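Local coordinates for response regulator (PDB 2PLN), which is an orphan response regulator of Helicobacter pylori, seen here as its N-terminal receiver domain, and probably binds DNA to control transcription, at the interface of chains A and B. Coordinates in Å, arbitrary orientation; residue numbers count along the deposited sequence, not the author numbering. Chains: chain A/B, Response regulator.

The interface of chains A and B. Residues chain A 105, 110-111, 126, 130; chain B 111, 126, 130.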
loop_
_atom_site.group_PDB
_atom_site.type_symbol
_atom_site.label_atom_id
_atom_site.label_comp_id
_atom_site.label_asym_id
_atom_site.label_seq_id
_atom_site.Cartn_x
_atom_site.Cartn_y
_atom_site.Cartn_z
ATOM N N PHE A 105 4.243 -2.805 9.248
ATOM C CA PHE A 105 5.213 -2.780 8.158
ATOM C C PHE A 105 6.552 -3.388 8.562
ATOM O O PHE A 105 7.156 -4.161 7.797
ATOM C CB PHE A 105 5.380 -1.369 7.646
ATOM C CG PHE A 105 4.287 -0.940 6.715
ATOM C CD1 PHE A 105 4.048 -1.658 5.500
ATOM C CD2 PHE A 105 3.537 0.187 6.985
ATOM C CE1 PHE A 105 3.030 -1.255 4.608
ATOM C CE2 PHE A 105 2.508 0.611 6.094
ATOM C CZ PHE A 105 2.272 -0.108 4.901
ATOM N N ASP A 110 2.424 -6.209 3.876
ATOM C CA ASP A 110 2.516 -5.562 2.584
ATOM C C ASP A 110 1.656 -4.310 2.540
ATOM O O ASP A 110 1.866 -3.433 1.686
ATOM C CB ASP A 110 2.108 -6.557 1.498
ATOM C CG ASP A 110 3.071 -7.701 1.401
ATOM O OD1 ASP A 110 4.206 -7.448 0.941
ATOM O OD2 ASP A 110 2.806 -8.849 1.798
ATOM N N ASP A 111 0.680 -4.218 3.447
ATOM C CA ASP A 111 -0.079 -3.003 3.531
ATOM C C ASP A 111 -0.733 -2.891 4.894
ATOM O O ASP A 111 -0.836 -3.878 5.651
ATOM C CB ASP A 111 -1.138 -2.984 2.411
ATOM C CG ASP A 111 -1.419 -1.576 1.874
ATOM O OD1 ASP A 111 -1.235 -0.570 2.625
ATOM O OD2 ASP A 111 -1.855 -1.406 0.715
ATOM N N ARG A 126 -6.925 -2.006 -4.704
ATOM C CA ARG A 126 -5.689 -2.097 -3.896
ATOM C C ARG A 126 -5.225 -3.565 -3.826
ATOM O O ARG A 126 -4.051 -3.843 -3.994
ATOM C CB ARG A 126 -5.939 -1.577 -2.482
ATOM C CG ARG A 126 -4.743 -1.697 -1.468
ATOM C CD ARG A 126 -5.027 -1.009 -0.151
ATOM N NE ARG A 126 -5.247 0.425 -0.359
ATOM C CZ ARG A 126 -4.283 1.355 -0.340
ATOM N NH1 ARG A 126 -3.025 1.002 -0.052
ATOM N NH2 ARG A 126 -4.585 2.647 -0.607
ATOM N N ARG A 130 -1.789 -5.227 -5.113
ATOM C CA ARG A 130 -0.887 -5.956 -4.244
ATOM C C ARG A 130 -0.557 -7.342 -4.770
ATOM O O ARG A 130 0.401 -7.974 -4.311
ATOM C CB ARG A 130 -1.489 -6.053 -2.865
ATOM C CG ARG A 130 -1.513 -4.720 -2.162
ATOM C CD ARG A 130 -0.150 -4.239 -1.590
ATOM N NE ARG A 130 -0.343 -2.817 -1.350
ATOM C CZ ARG A 130 0.038 -1.849 -2.175
ATOM N NH1 ARG A 130 0.775 -2.138 -3.246
ATOM N NH2 ARG A 130 -0.267 -0.581 -1.881
ATOM N N ASP B 111 0.866 2.738 -4.678
ATOM C CA ASP B 111 0.065 3.016 -3.521
ATOM C C ASP B 111 -0.729 4.289 -3.730
ATOM O O ASP B 111 -0.439 5.098 -4.636
ATOM C CB ASP B 111 0.979 3.136 -2.285
ATOM C CG ASP B 111 0.318 2.629 -0.998
ATOM O OD1 ASP B 111 -0.946 2.656 -0.889
ATOM O OD2 ASP B 111 1.009 2.216 -0.041
ATOM N N ARG B 126 5.936 2.952 5.491
ATOM C CA ARG B 126 5.233 2.533 4.259
ATOM C C ARG B 126 6.191 2.640 3.057
ATOM O O ARG B 126 6.252 1.737 2.242
ATOM C CB ARG B 126 4.014 3.419 4.015
ATOM C CG ARG B 126 3.213 3.161 2.687
ATOM C CD ARG B 126 1.935 3.968 2.613
ATOM N NE ARG B 126 1.036 3.604 3.712
ATOM C CZ ARG B 126 0.118 2.629 3.656
ATOM N NH1 ARG B 126 -0.068 1.957 2.514
ATOM N NH2 ARG B 126 -0.620 2.333 4.751
ATOM N N ARG B 130 7.503 -0.240 0.564
ATOM C CA ARG B 130 7.312 -0.192 -0.872
ATOM C C ARG B 130 8.611 -0.363 -1.642
ATOM O O ARG B 130 8.592 -0.630 -2.849
ATOM C CB ARG B 130 6.654 1.111 -1.247
ATOM C CG ARG B 130 5.220 1.174 -0.789
ATOM C CD ARG B 130 4.208 0.357 -1.640
ATOM N NE ARG B 130 3.032 0.245 -0.790
ATOM C CZ ARG B 130 2.738 -0.807 -0.036
ATOM N NH1 ARG B 130 3.466 -1.919 -0.130
ATOM N NH2 ARG B 130 1.669 -0.760 0.765
#
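Helix 98-106, the loop ahead of strand 111-114, and that strand's first residue in chain A meet helix 120-130 of chain B; a two-fold axis repeats the arrangement with the chains exchanged and also brings together the side chains at the C-terminal ends of the two helices 120-130. This is the α4-β5-α5 face through which receiver domains of the OmpR/PhoB family dimerise, so the pairing is probably biological, although the structure alone does not prove it. B:Arg126 reaches A:Asp111 with NH1, 2.8 Å from OD1, approaching on the syn side but out of the carboxylate plane. The same NH1 bonds OD2 of its own B:Asp111 in the guanidinium plane, also at 2.8 Å, and thus bridges carboxylates of both subunits. A bend at chi3 (-61°) turns the B:Arg126 guanidinium across the rim of A:Phe105: CZ of the ring stands 3.7 Å from CZ of the arginine, over the centre of the guanidinium, with the two planes nearly perpendicular. Farther back, CA of B:Arg126 lies over one face of the phenyl ring, 3.9 Å from its centroid. B:Arg130 folds at chi2 (-76°) and offers two edges of its guanidinium. NE and NH2 grip OD2 of B:Asp111 from above the carboxylate plane, which would fix the rotation of the guanidinium group. At the axis the guanidinium groups of A:Arg130 and B:Arg130 stack, their planes 24° apart and their CZ atoms separated by 3.6 Å. The aspartates of both chains probably offset the positive charge gathered there, each OD2 accepting bonds from Arg126 and Arg130 of its own subunit. The end of B:Arg130 extends to the main chain of A:Asp110, whose carbonyl O takes hydrogen bonds in its own plane from NH2 at 2.8 Å and NH1 at 2.9 Å.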